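Local structure of uncharacterized protein MJ0690 (Methanocaldococcus jannaschii, 3K32) at residues H10-G15 with I36-G41; D75-H80 with H175-R180; Y102-D107 with Q133-L138. The protein is of unknown function but is a predicted tRNA methyltransferase subunit, with a HUP-type fold and a PP-loop-like motif suggesting that it binds a nucleotide. All coordinates share one frame; numbering follows the deposited sequence.

Contact 1: H10-G15 with I36-G41; sequences HVLFSG and ITINFG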
ATOM      1  N   HIS B  10       2.425   9.030  13.382  1.00 24.37           N
ATOM      2  CA  HIS B  10       2.539  10.414  12.968  1.00 29.23           C
ATOM      3  C   HIS B  10       2.564  10.499  11.449  1.00 33.38           C
ATOM      4  O   HIS B  10       3.448   9.948  10.796  1.00 42.38           O
ATOM      5  CB  HIS B  10       3.755  11.066  13.635  1.00 22.84           C
ATOM      6  CG  HIS B  10       3.611  11.182  15.128  1.00 31.43           C
ATOM      7  ND1 HIS B  10       3.939  10.152  15.986  1.00 36.98           N
ATOM      8  CD2 HIS B  10       3.133  12.180  15.899  1.00 33.11           C
ATOM      9  CE1 HIS B  10       3.682  10.523  17.226  1.00 40.58           C
ATOM     10  NE2 HIS B  10       3.186  11.745  17.208  1.00 37.78           N
ATOM     11  N   VAL B  11       1.565  11.179  10.902  1.00 29.43           N
ATOM     12  CA  VAL B  11       1.290  11.152   9.477  1.00 25.25           C
ATOM     13  C   VAL B  11       1.594  12.488   8.813  1.00 28.02           C
ATOM     14  O   VAL B  11       0.886  13.467   9.022  1.00 26.67           O
ATOM     15  CB  VAL B  11      -0.196  10.864   9.229  1.00 14.16           C
ATOM     16  CG1 VAL B  11      -0.452  10.603   7.745  1.00 17.41           C
ATOM     17  CG2 VAL B  11      -0.678   9.710  10.079  1.00 19.79           C
ATOM     18  N   LEU B  12       2.638  12.526   8.001  1.00 26.87           N
ATOM     19  CA  LEU B  12       2.852  13.680   7.146  1.00 26.52           C
ATOM     20  C   LEU B  12       1.573  13.904   6.374  1.00 24.64           C
ATOM     21  O   LEU B  12       1.001  12.975   5.814  1.00 28.11           O
ATOM     22  CB  LEU B  12       4.022  13.440   6.202  1.00 27.16           C
ATOM     23  CG  LEU B  12       5.360  13.583   6.921  1.00 30.94           C
ATOM     24  CD1 LEU B  12       6.450  12.786   6.230  1.00 24.09           C
ATOM     25  CD2 LEU B  12       5.721  15.070   7.006  1.00 30.04           C
ATOM     26  N   PHE B  13       1.106  15.139   6.361  1.00 33.47           N
ATOM     27  CA  PHE B  13      -0.245  15.401   5.905  1.00 31.93           C
ATOM     28  C   PHE B  13      -0.299  16.738   5.169  1.00 37.46           C
ATOM     29  O   PHE B  13       0.167  17.762   5.684  1.00 28.11           O
ATOM     30  CB  PHE B  13      -1.172  15.373   7.118  1.00 23.02           C
ATOM     31  CG  PHE B  13      -2.625  15.571   6.798  1.00 29.98           C
ATOM     32  CD1 PHE B  13      -3.383  14.535   6.270  1.00 29.61           C
ATOM     33  CD2 PHE B  13      -3.250  16.782   7.080  1.00 25.28           C
ATOM     34  CE1 PHE B  13      -4.727  14.717   5.993  1.00 34.08           C
ATOM     35  CE2 PHE B  13      -4.599  16.959   6.821  1.00 31.10           C
ATOM     36  CZ  PHE B  13      -5.336  15.928   6.267  1.00 30.10           C
ATOM     37  N   SER B  14      -0.853  16.714   3.957  1.00 34.38           N
ATOM     38  CA  SER B  14      -0.894  17.902   3.099  1.00 38.00           C
ATOM     39  C   SER B  14      -2.302  18.458   2.995  1.00 37.93           C
ATOM     40  O   SER B  14      -2.492  19.605   2.597  1.00 38.45           O
ATOM     41  CB  SER B  14      -0.431  17.556   1.690  1.00 38.35           C
ATOM     42  OG  SER B  14      -1.473  16.864   1.006  1.00 47.45           O
ATOM     43  N   GLY B  15      -3.290  17.630   3.320  1.00 27.27           N
ATOM     44  CA  GLY B  15      -4.670  18.049   3.238  1.00 20.60           C
ATOM     45  C   GLY B  15      -5.363  17.630   1.951  1.00 29.13           C
ATOM     46  O   GLY B  15      -6.572  17.790   1.835  1.00 34.90           O
ATOM     47  N   ILE B  36       0.652  15.632  10.805  1.00 29.05           N
ATOM     48  CA  ILE B  36       1.654  16.685  10.852  1.00 36.45           C
ATOM     49  C   ILE B  36       2.001  17.255   9.449  1.00 32.10           C
ATOM     50  O   ILE B  36       2.104  16.535   8.444  1.00 29.24           O
ATOM     51  CB  ILE B  36       2.917  16.214  11.585  1.00 33.15           C
ATOM     52  CG1 ILE B  36       3.692  15.252  10.711  1.00 34.58           C
ATOM     53  CG2 ILE B  36       2.578  15.554  12.918  1.00 28.77           C
ATOM     54  CD1 ILE B  36       4.779  15.950   9.951  1.00 48.31           C
ATOM     55  N   THR B  37       2.157  18.566   9.404  1.00 23.27           N
ATOM     56  CA  THR B  37       2.495  19.282   8.191  1.00 24.53           C
ATOM     57  C   THR B  37       3.781  20.072   8.427  1.00 23.83           C
ATOM     58  O   THR B  37       3.858  20.887   9.346  1.00 23.14           O
ATOM     59  CB  THR B  37       1.377  20.289   7.812  1.00 24.42           C
ATOM     60  OG1 THR B  37       0.123  19.614   7.721  1.00 34.78           O
ATOM     61  CG2 THR B  37       1.672  20.950   6.481  1.00 19.00           C
ATOM     62  N   ILE B  38       4.787  19.820   7.604  1.00 23.03           N
ATOM     63  CA  ILE B  38       6.024  20.568   7.667  1.00 22.12           C
ATOM     64  C   ILE B  38       5.809  22.020   7.278  1.00 27.65           C
ATOM     65  O   ILE B  38       5.051  22.316   6.351  1.00 27.77           O
ATOM     66  CB  ILE B  38       7.081  19.985   6.713  1.00 25.80           C
ATOM     67  CG1 ILE B  38       7.447  18.556   7.121  1.00 23.68           C
ATOM     68  CG2 ILE B  38       8.314  20.890   6.637  1.00 20.77           C
ATOM     69  CD1 ILE B  38       7.532  18.349   8.613  1.00 16.15           C
ATOM     70  N   ASN B  39       6.478  22.915   8.004  1.00 32.76           N
ATOM     71  CA  ASN B  39       6.646  24.313   7.597  1.00 27.42           C
ATOM     72  C   ASN B  39       8.113  24.748   7.653  1.00 30.04           C
ATOM     73  O   ASN B  39       8.868  24.336   8.537  1.00 32.76           O
ATOM     74  CB  ASN B  39       5.796  25.256   8.454  1.00 19.10           C
ATOM     75  CG  ASN B  39       5.754  26.647   7.885  1.00 28.37           C
ATOM     76  OD1 ASN B  39       6.271  27.595   8.476  1.00 27.94           O
ATOM     77  ND2 ASN B  39       5.183  26.771   6.688  1.00 29.54           N
ATOM     78  N   PHE B  40       8.531  25.589   6.717  1.00 42.25           N
ATOM     79  CA  PHE B  40       9.941  25.972   6.663  1.00 42.88           C
ATOM     80  C   PHE B  40      10.146  27.445   6.983  1.00 37.24           C
ATOM     81  O   PHE B  40      11.226  27.981   6.742  1.00 28.66           O
ATOM     82  CB  PHE B  40      10.544  25.680   5.288  1.00 37.10           C
ATOM     83  CG  PHE B  40      10.572  24.226   4.914  1.00 30.33           C
ATOM     84  CD1 PHE B  40       9.567  23.682   4.122  1.00 26.07           C
ATOM     85  CD2 PHE B  40      11.620  23.408   5.322  1.00 39.57           C
ATOM     86  CE1 PHE B  40       9.591  22.336   3.749  1.00 32.15           C
ATOM     87  CE2 PHE B  40      11.664  22.051   4.945  1.00 34.69           C
ATOM     88  CZ  PHE B  40      10.644  21.516   4.159  1.00 31.65           C
ATOM     89  N   GLY B  41       9.102  28.095   7.502  1.00 37.48           N
ATOM     90  CA  GLY B  41       9.168  29.495   7.886  1.00 34.77           C
ATOM     91  C   GLY B  41       9.101  30.508   6.751  1.00 41.77           C
ATOM     92  O   GLY B  41       9.221  31.708   6.984  1.00 49.96           O
TER
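The first beta-alpha-beta crossover of the HUP-type Rossmann-like sheet joins here: strand 8-12 lies parallel to strand 32-39, with helix 17-28 between them in sequence. The short axes approach to 5.7 Å but splay by 51°, so the pairing is brief. Leu12 is bridged to Ile36, whose N and O both bond to the 10-15 backbone, at Val11 O and Phe13 N. Ile36 N gives an almost straight bond to Val11 O (2.8 Å, N-H...O 176°), with the donor above the carbonyl plane, while Phe13 N donates to Ile36 O at 2.7 Å in a more bent bond. Leu12 and Ile36 put their side chains on the same face, where Val94 of helix 84-98 packs on Leu12 and Ile38. Ile36 holds CG1 in the crowded position between backbone N and carbonyl carbon (chi1 73°), and the two side chains cross obliquely, Ile36 CD1 coming within 3.2 Å of Leu12 CD2, a tight approach for two methyls. Leu12 CD2 also reaches Ile38 CG1 at 3.9 Å, so one leucine branch meets both isoleucines of that face. An alanine in place of Ile36 would lose the CG1-CD1 arm and would probably loosen the packing around Leu12 CD2. Past the bridge, Thr37 OG1 is placed to donate to Phe13 O, a bond whose geometry is less certain. Beyond the strand, Ser14 and Gly15 begin a sequence resembling the SGGxDS signature of PP-loop ATP pyrophosphatases, consistent with a nucleotide site at the C-terminal end of this central strand; Ser14 OG hydrogen-bonds a glycerol, probably from the crystallisation liquor. Phe13, with CG anti to its backbone N, packs its ring against helices 17-28 and 47-56, and one face takes Gly15 N 3.7 Å above the plane, over the ring centre.

Contact 2: D75-H80 with H175-R180; sequences DMIIEH and HILKER
Asp75 sets CG anti to its carbonyl carbon (chi1 -57°), and Arg180 runs extended from CG to NE, so that carboxylate and guanidinium meet between two packed helices. Helix 68-80 and helix 169-180 cross here at -75°, with their short axes 10.8 Å apart, a separation spanned by side chains alone. Arg180 approaches end-on: NH1 and NH2 both bond to the single oxygen Asp75 OD1, which lies 2.7 Å from NH1 and 2.6 Å from NH2. Carboxylate and guanidinium planes are only 20° apart, but the two bonds differ: NH1 uses the anti lone pair of OD1, whereas NH2 meets the oxygen from above the carboxylate plane. Glu71, on the same helix as Asp75, forms a second salt bridge to Arg180 NH2, so one guanidinium faces two acids, a setting likely to keep it charged. Beside this salt bridge, the apolar part of the interface centres on Leu177, which also packs on Tyr187. Its two methyls part company: CD1 meets Ile77 CG2 at 3.9 Å, the two side chains crossing at about a right angle, while on the CD2 side the Leu177 and Ile78 side chains slide past each other in opposite directions. Ile78 joins the two halves of the interface, since CD1 packs on Leu177 CD2 at 3.4 Å and CG1 sits at the guanidinium edge, 4.0 Å from Arg180 NH1.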
ATOM      1  N   ASP B  75      17.324  25.525  -5.424  1.00 34.90           N
ATOM      2  CA  ASP B  75      18.511  25.412  -6.267  1.00 35.22           C
ATOM      3  C   ASP B  75      18.320  24.253  -7.225  1.00 42.27           C
ATOM      4  O   ASP B  75      18.538  24.391  -8.421  1.00 54.56           O
ATOM      5  CB  ASP B  75      19.790  25.226  -5.441  1.00 25.48           C
ATOM      6  CG  ASP B  75      20.020  26.354  -4.440  1.00 39.08           C
ATOM      7  OD1 ASP B  75      19.527  27.479  -4.666  1.00 43.49           O
ATOM      8  OD2 ASP B  75      20.715  26.125  -3.425  1.00 41.71           O
HETATM    9  N   MSE B  76      17.881  23.116  -6.698  1.00 45.10           N
HETATM   10  CA  MSE B  76      17.696  21.916  -7.512  1.00 38.99           C
HETATM   11  C   MSE B  76      16.634  22.056  -8.610  1.00 48.89           C
HETATM   12  O   MSE B  76      16.814  21.570  -9.730  1.00 54.90           O
HETATM   13  CB  MSE B  76      17.375  20.738  -6.613  1.00 29.12           C
HETATM   14  CG  MSE B  76      18.458  20.462  -5.603  1.00 29.19           C
HETATM   15 SE   MSE B  76      17.949  19.019  -4.383  0.60 27.34          SE
HETATM   16  CE  MSE B  76      17.739  17.647  -5.720  1.00 12.59           C
ATOM     17  N   ILE B  77      15.521  22.704  -8.284  1.00 47.45           N
ATOM     18  CA  ILE B  77      14.520  23.026  -9.292  1.00 40.72           C
ATOM     19  C   ILE B  77      15.160  23.857 -10.401  1.00 36.33           C
ATOM     20  O   ILE B  77      15.010  23.553 -11.574  1.00 30.11           O
ATOM     21  CB  ILE B  77      13.353  23.824  -8.692  1.00 40.43           C
ATOM     22  CG1 ILE B  77      12.546  22.949  -7.741  1.00 44.45           C
ATOM     23  CG2 ILE B  77      12.441  24.318  -9.779  1.00 30.33           C
ATOM     24  CD1 ILE B  77      11.922  21.774  -8.417  1.00 43.78           C
ATOM     25  N   ILE B  78      15.892  24.899 -10.023  1.00 36.99           N
ATOM     26  CA  ILE B  78      16.498  25.781 -11.016  1.00 49.18           C
ATOM     27  C   ILE B  78      17.335  25.039 -12.061  1.00 51.82           C
ATOM     28  O   ILE B  78      17.562  25.557 -13.149  1.00 56.75           O
ATOM     29  CB  ILE B  78      17.403  26.867 -10.390  1.00 52.46           C
ATOM     30  CG1 ILE B  78      16.674  27.657  -9.303  1.00 48.40           C
ATOM     31  CG2 ILE B  78      17.892  27.814 -11.478  1.00 52.75           C
ATOM     32  CD1 ILE B  78      15.497  28.442  -9.812  1.00 49.27           C
ATOM     33  N   GLU B  79      17.805  23.840 -11.743  1.00 46.76           N
ATOM     34  CA  GLU B  79      18.711  23.164 -12.663  1.00 51.76           C
ATOM     35  C   GLU B  79      18.137  21.884 -13.237  1.00 41.31           C
ATOM     36  O   GLU B  79      18.522  21.463 -14.331  1.00 41.26           O
ATOM     37  CB  GLU B  79      20.061  22.897 -12.002  1.00 62.17           C
ATOM     38  CG  GLU B  79      20.052  21.767 -11.009  1.00 70.84           C
ATOM     39  CD  GLU B  79      21.227  21.840 -10.064  1.00 82.37           C
ATOM     40  OE1 GLU B  79      21.705  20.775  -9.620  1.00 85.60           O
ATOM     41  OE2 GLU B  79      21.676  22.969  -9.771  1.00 87.81           O
ATOM     42  N   HIS B  80      17.221  21.257 -12.511  1.00 32.18           N
ATOM     43  CA  HIS B  80      16.527  20.112 -13.068  1.00 31.88           C
ATOM     44  C   HIS B  80      15.315  20.576 -13.861  1.00 38.68           C
ATOM     45  O   HIS B  80      14.875  19.907 -14.797  1.00 40.87           O
ATOM     46  CB  HIS B  80      16.148  19.110 -11.982  1.00 39.37           C
ATOM     47  CG  HIS B  80      17.268  18.194 -11.600  1.00 54.18           C
ATOM     48  ND1 HIS B  80      18.013  18.363 -10.447  1.00 51.29           N
ATOM     49  CD2 HIS B  80      17.782  17.106 -12.225  1.00 52.46           C
ATOM     50  CE1 HIS B  80      18.929  17.417 -10.378  1.00 50.25           C
ATOM     51  NE2 HIS B  80      18.814  16.640 -11.446  1.00 48.17           N
ATOM     52  N   HIS B 175       7.463  29.786  -3.547  1.00 34.49           N
ATOM     53  CA  HIS B 175       7.651  31.130  -3.038  1.00 40.22           C
ATOM     54  C   HIS B 175       9.097  31.598  -3.137  1.00 47.93           C
ATOM     55  O   HIS B 175       9.373  32.719  -3.571  1.00 40.62           O
ATOM     56  CB  HIS B 175       7.183  31.224  -1.599  1.00 39.71           C
ATOM     57  CG  HIS B 175       6.888  32.622  -1.163  1.00 47.93           C
ATOM     58  ND1 HIS B 175       7.798  33.393  -0.469  1.00 53.41           N
ATOM     59  CD2 HIS B 175       5.795  33.396  -1.340  1.00 50.82           C
ATOM     60  CE1 HIS B 175       7.272  34.579  -0.227  1.00 48.99           C
ATOM     61  NE2 HIS B 175       6.056  34.608  -0.744  1.00 49.94           N
ATOM     62  N   ILE B 176      10.022  30.744  -2.716  1.00 55.44           N
ATOM     63  CA  ILE B 176      11.435  31.087  -2.787  1.00 54.82           C
ATOM     64  C   ILE B 176      11.791  31.405  -4.234  1.00 48.77           C
ATOM     65  O   ILE B 176      12.525  32.351  -4.504  1.00 48.61           O
ATOM     66  CB  ILE B 176      12.341  29.959  -2.231  1.00 42.12           C
ATOM     67  CG1 ILE B 176      12.035  29.715  -0.752  1.00 40.30           C
ATOM     68  CG2 ILE B 176      13.813  30.316  -2.396  1.00 43.54           C
ATOM     69  CD1 ILE B 176      12.869  28.633  -0.122  1.00 36.07           C
ATOM     70  N   LEU B 177      11.239  30.632  -5.162  1.00 46.08           N
ATOM     71  CA  LEU B 177      11.548  30.813  -6.579  1.00 47.45           C
ATOM     72  C   LEU B 177      11.116  32.191  -7.059  1.00 43.84           C
ATOM     73  O   LEU B 177      11.852  32.869  -7.775  1.00 47.51           O
ATOM     74  CB  LEU B 177      10.903  29.717  -7.422  1.00 38.97           C
ATOM     75  CG  LEU B 177      11.471  28.325  -7.155  1.00 36.75           C
ATOM     76  CD1 LEU B 177      10.649  27.233  -7.841  1.00 40.67           C
ATOM     77  CD2 LEU B 177      12.919  28.264  -7.590  1.00 37.00           C
ATOM     78  N   LYS B 178       9.927  32.607  -6.644  1.00 33.58           N
ATOM     79  CA  LYS B 178       9.472  33.954  -6.930  1.00 49.79           C
ATOM     80  C   LYS B 178      10.473  34.981  -6.398  1.00 52.81           C
ATOM     81  O   LYS B 178      11.067  35.721  -7.178  1.00 54.62           O
ATOM     82  CB  LYS B 178       8.071  34.194  -6.364  1.00 57.73           C
ATOM     83  CG  LYS B 178       6.962  33.622  -7.240  1.00 70.29           C
ATOM     84  CD  LYS B 178       5.582  34.137  -6.829  1.00 79.60           C
ATOM     85  CE  LYS B 178       4.813  33.114  -5.996  1.00 83.47           C
ATOM     86  NZ  LYS B 178       4.225  32.028  -6.833  1.00 81.73           N
ATOM     87  N   GLU B 179      10.674  35.008  -5.081  1.00 45.09           N
ATOM     88  CA  GLU B 179      11.609  35.949  -4.483  1.00 53.22           C
ATOM     89  C   GLU B 179      12.863  36.023  -5.325  1.00 61.46           C
ATOM     90  O   GLU B 179      13.474  37.085  -5.467  1.00 66.41           O
ATOM     91  CB  GLU B 179      12.014  35.509  -3.076  1.00 54.63           C
ATOM     92  CG  GLU B 179      10.984  35.747  -2.003  1.00 59.15           C
ATOM     93  CD  GLU B 179      11.406  35.159  -0.669  1.00 61.88           C
ATOM     94  OE1 GLU B 179      12.567  34.709  -0.558  1.00 64.62           O
ATOM     95  OE2 GLU B 179      10.582  35.147   0.268  1.00 60.40           O
ATOM     96  N   ARG B 180      13.241  34.878  -5.879  1.00 57.68           N
ATOM     97  CA  ARG B 180      14.547  34.735  -6.496  1.00 62.39           C
ATOM     98  C   ARG B 180      14.626  35.420  -7.844  1.00 69.51           C
ATOM     99  O   ARG B 180      15.715  35.655  -8.371  1.00 72.85           O
ATOM    100  CB  ARG B 180      14.930  33.260  -6.606  1.00 58.42           C
ATOM    101  CG  ARG B 180      15.602  32.719  -5.346  1.00 56.28           C
ATOM    102  CD  ARG B 180      15.948  31.260  -5.505  1.00 54.44           C
ATOM    103  NE  ARG B 180      16.679  30.729  -4.363  1.00 43.79           N
ATOM    104  CZ  ARG B 180      17.397  29.613  -4.405  1.00 39.20           C
ATOM    105  NH1 ARG B 180      17.476  28.933  -5.544  1.00 48.78           N
ATOM    106  NH2 ARG B 180      18.040  29.177  -3.324  1.00 19.60           N
TER

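Contact 3: Y102-D107 with Q133-L138; sequences YSILAD and QYITPL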
ATOM      1  N   TYR B 102       9.737  10.394  16.184  1.00 29.76           N
ATOM      2  CA  TYR B 102       8.554   9.538  16.224  1.00 33.32           C
ATOM      3  C   TYR B 102       8.888   8.170  15.664  1.00 35.36           C
ATOM      4  O   TYR B 102       9.395   8.049  14.553  1.00 39.40           O
ATOM      5  CB  TYR B 102       7.394  10.137  15.421  1.00 37.44           C
ATOM      6  CG  TYR B 102       7.157  11.600  15.668  1.00 39.83           C
ATOM      7  CD1 TYR B 102       6.339  12.021  16.710  1.00 37.09           C
ATOM      8  CD2 TYR B 102       7.743  12.565  14.858  1.00 38.61           C
ATOM      9  CE1 TYR B 102       6.118  13.357  16.950  1.00 29.77           C
ATOM     10  CE2 TYR B 102       7.525  13.906  15.089  1.00 46.87           C
ATOM     11  CZ  TYR B 102       6.713  14.293  16.141  1.00 41.78           C
ATOM     12  OH  TYR B 102       6.494  15.621  16.383  1.00 44.88           O
ATOM     13  N   SER B 103       8.588   7.133  16.424  1.00 31.53           N
ATOM     14  CA  SER B 103       8.989   5.798  16.025  1.00 33.76           C
ATOM     15  C   SER B 103       8.021   5.161  15.031  1.00 32.27           C
ATOM     16  O   SER B 103       8.343   4.128  14.462  1.00 29.93           O
ATOM     17  CB  SER B 103       9.161   4.913  17.248  1.00 28.93           C
ATOM     18  OG  SER B 103       7.961   4.903  17.999  1.00 36.64           O
ATOM     19  N   ILE B 104       6.847   5.763  14.825  1.00 25.82           N
ATOM     20  CA  ILE B 104       5.924   5.290  13.790  1.00 26.42           C
ATOM     21  C   ILE B 104       5.480   6.397  12.830  1.00 31.47           C
ATOM     22  O   ILE B 104       4.607   7.194  13.140  1.00 34.88           O
ATOM     23  CB  ILE B 104       4.699   4.577  14.362  1.00 33.64           C
ATOM     24  CG1 ILE B 104       5.133   3.500  15.357  1.00 36.67           C
ATOM     25  CG2 ILE B 104       3.883   3.968  13.233  1.00 29.98           C
ATOM     26  CD1 ILE B 104       4.024   2.550  15.747  1.00 33.21           C
ATOM     27  N   LEU B 105       6.093   6.416  11.651  1.00 30.29           N
ATOM     28  CA  LEU B 105       5.913   7.485  10.685  1.00 24.86           C
ATOM     29  C   LEU B 105       5.132   6.985   9.507  1.00 27.09           C
ATOM     30  O   LEU B 105       5.423   5.915   8.973  1.00 31.24           O
ATOM     31  CB  LEU B 105       7.265   7.978  10.184  1.00 19.78           C
ATOM     32  CG  LEU B 105       7.752   9.328  10.697  1.00 31.35           C
ATOM     33  CD1 LEU B 105       7.076   9.644  12.015  1.00 40.08           C
ATOM     34  CD2 LEU B 105       9.259   9.300  10.857  1.00 29.64           C
ATOM     35  N   ALA B 106       4.147   7.771   9.094  1.00 24.25           N
ATOM     36  CA  ALA B 106       3.357   7.452   7.917  1.00 25.28           C
ATOM     37  C   ALA B 106       3.307   8.657   6.986  1.00 31.85           C
ATOM     38  O   ALA B 106       3.449   9.800   7.443  1.00 27.91           O
ATOM     39  CB  ALA B 106       1.951   7.035   8.319  1.00 18.15           C
ATOM     40  N   ASP B 107       3.097   8.404   5.690  1.00 25.11           N
ATOM     41  CA  ASP B 107       2.850   9.492   4.751  1.00 25.60           C
ATOM     42  C   ASP B 107       1.874   9.054   3.670  1.00 27.14           C
ATOM     43  O   ASP B 107       1.280   7.988   3.770  1.00 29.64           O
ATOM     44  CB  ASP B 107       4.155   9.996   4.143  1.00 22.73           C
ATOM     45  CG  ASP B 107       4.786   8.987   3.193  1.00 25.44           C
ATOM     46  OD1 ASP B 107       4.054   8.121   2.665  1.00 29.20           O
ATOM     47  OD2 ASP B 107       6.017   9.063   2.974  1.00 22.40           O
ATOM     48  N   GLN B 133       9.239   2.458  12.433  1.00 15.70           N
ATOM     49  CA  GLN B 133       8.296   1.874  11.485  1.00 25.70           C
ATOM     50  C   GLN B 133       7.860   2.961  10.531  1.00 24.14           C
ATOM     51  O   GLN B 133       7.423   4.025  10.958  1.00 31.29           O
ATOM     52  CB  GLN B 133       7.063   1.296  12.183  1.00 17.23           C
ATOM     53  CG  GLN B 133       7.232  -0.106  12.732  1.00 25.01           C
ATOM     54  CD  GLN B 133       5.953  -0.624  13.362  1.00 31.70           C
ATOM     55  OE1 GLN B 133       5.822  -0.672  14.579  1.00 39.53           O
ATOM     56  NE2 GLN B 133       4.997  -1.000  12.533  1.00 27.10           N
ATOM     57  N   TYR B 134       7.997   2.679   9.242  1.00 18.50           N
ATOM     58  CA  TYR B 134       7.533   3.542   8.161  1.00 17.30           C
ATOM     59  C   TYR B 134       6.359   2.857   7.424  1.00 27.09           C
ATOM     60  O   TYR B 134       6.490   1.727   6.939  1.00 15.03           O
ATOM     61  CB  TYR B 134       8.694   3.783   7.201  1.00 14.87           C
ATOM     62  CG  TYR B 134       8.383   4.691   6.026  1.00 23.35           C
ATOM     63  CD1 TYR B 134       7.922   5.995   6.222  1.00 16.43           C
ATOM     64  CD2 TYR B 134       8.595   4.264   4.722  1.00 25.87           C
ATOM     65  CE1 TYR B 134       7.663   6.824   5.151  1.00 13.34           C
ATOM     66  CE2 TYR B 134       8.328   5.099   3.637  1.00 24.53           C
ATOM     67  CZ  TYR B 134       7.871   6.371   3.864  1.00 18.94           C
ATOM     68  OH  TYR B 134       7.598   7.176   2.801  1.00 24.78           O
ATOM     69  N   ILE B 135       5.218   3.540   7.356  1.00 31.66           N
ATOM     70  CA  ILE B 135       3.988   2.963   6.813  1.00 24.56           C
ATOM     71  C   ILE B 135       3.403   3.774   5.669  1.00 20.91           C
ATOM     72  O   ILE B 135       3.145   4.953   5.822  1.00 33.87           O
ATOM     73  CB  ILE B 135       2.898   2.858   7.881  1.00 24.66           C
ATOM     74  CG1 ILE B 135       3.382   1.984   9.048  1.00 23.74           C
ATOM     75  CG2 ILE B 135       1.592   2.348   7.235  1.00  8.09           C
ATOM     76  CD1 ILE B 135       2.502   2.044  10.271  1.00  9.00           C
ATOM     77  N   THR B 136       3.182   3.139   4.524  1.00 19.34           N
ATOM     78  CA  THR B 136       2.625   3.843   3.371  1.00 20.76           C
ATOM     79  C   THR B 136       1.334   3.178   2.886  1.00 19.38           C
ATOM     80  O   THR B 136       1.312   2.359   1.958  1.00 19.84           O
ATOM     81  CB  THR B 136       3.659   3.986   2.252  1.00 22.42           C
ATOM     82  OG1 THR B 136       4.055   2.686   1.819  1.00 28.16           O
ATOM     83  CG2 THR B 136       4.899   4.750   2.785  1.00  9.15           C
ATOM     84  N   PRO B 137       0.242   3.545   3.536  1.00 17.69           N
ATOM     85  CA  PRO B 137      -1.062   2.931   3.331  1.00 15.43           C
ATOM     86  C   PRO B 137      -1.444   2.893   1.845  1.00 23.92           C
ATOM     87  O   PRO B 137      -2.032   1.919   1.395  1.00 20.59           O
ATOM     88  CB  PRO B 137      -1.983   3.846   4.121  1.00 13.68           C
ATOM     89  CG  PRO B 137      -1.136   4.455   5.134  1.00 18.46           C
ATOM     90  CD  PRO B 137       0.190   4.650   4.501  1.00 17.02           C
ATOM     91  N   LEU B 138      -1.084   3.925   1.091  1.00 23.00           N
ATOM     92  CA  LEU B 138      -1.531   4.047  -0.292  1.00 19.44           C
ATOM     93  C   LEU B 138      -0.628   3.300  -1.287  1.00 21.09           C
ATOM     94  O   LEU B 138      -0.949   3.174  -2.477  1.00 23.02           O
ATOM     95  CB  LEU B 138      -1.632   5.531  -0.671  1.00 19.52           C
ATOM     96  CG  LEU B 138      -2.382   6.435   0.324  1.00 29.25           C
ATOM     97  CD1 LEU B 138      -2.456   7.868  -0.200  1.00 29.24           C
ATOM     98  CD2 LEU B 138      -3.793   5.905   0.665  1.00 18.18           C
TER
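Tyr134 meets Asp107 OD2 at its ring edge, near the ring plane, and its hydroxyl gives OD2 a very short hydrogen bond (OH to OD2 2.5 Å). The contact is the strand pairing of a second beta-alpha-beta unit in the HUP-type sheet: strands 104-106 and 133-135 run parallel, 20° apart, with helix 120-130 between them in sequence. CG of Tyr134 is anti to its backbone N, and Asp107 holds CG in the crowded position (chi1 70°); the ring and carboxylate planes stand 89° apart, with the hydroxyl above the carboxylate plane. His91 NE2 also bonds to OD2, and Thr109 N to OD1, so both oxygens of this buried acid are satisfied, and these three hydrogen bonds would probably stabilise its charged form. The ladder steps between the two strands: Gln133 N donates to Ser103 O, Leu105 N to Gln133 O at 2.8 Å, and Ile135 N to Leu105 O at 2.9 Å; Asp107 N to Ile135 O, at 3.5 Å, is weak. Two faces result. Leu105 and Tyr134 turn to helix 84-98, whereas Ala106 and Ile135 turn to Leu26 of helix 17-28. On this second face Ile104 lies alongside Ile135, CG2 to CD1 at 3.8 Å. Strand 133-135 borders the second subunit, where Gln133 NE2 bonds to Thr145 of that subunit; the oxygen end of the same amide, OE1, lies 3.9 Å from Ile104 CD1.

How the contacts relate
From the N terminus, contact 1 closes first, tying strand 8-12 to strand 32-39 across helix 17-28. Contact 2 opens later, at helix 68-80, and closes only with helix 169-180, so contact 3, which joins strands 104-106 and 133-135 across helix 120-130, is nested inside that long loop. Contacts 1 and 3 share one parallel sheet, since strands 8-12 and 104-106 are neighbours; His10 N lies 2.9 Å from Ile104 O, and the His10 ring meets that of Tyr102. Contact 2 fastens helices away from the sheet: its nearest atoms are about 7 Å from contact 1 and about 17 Å from contact 3.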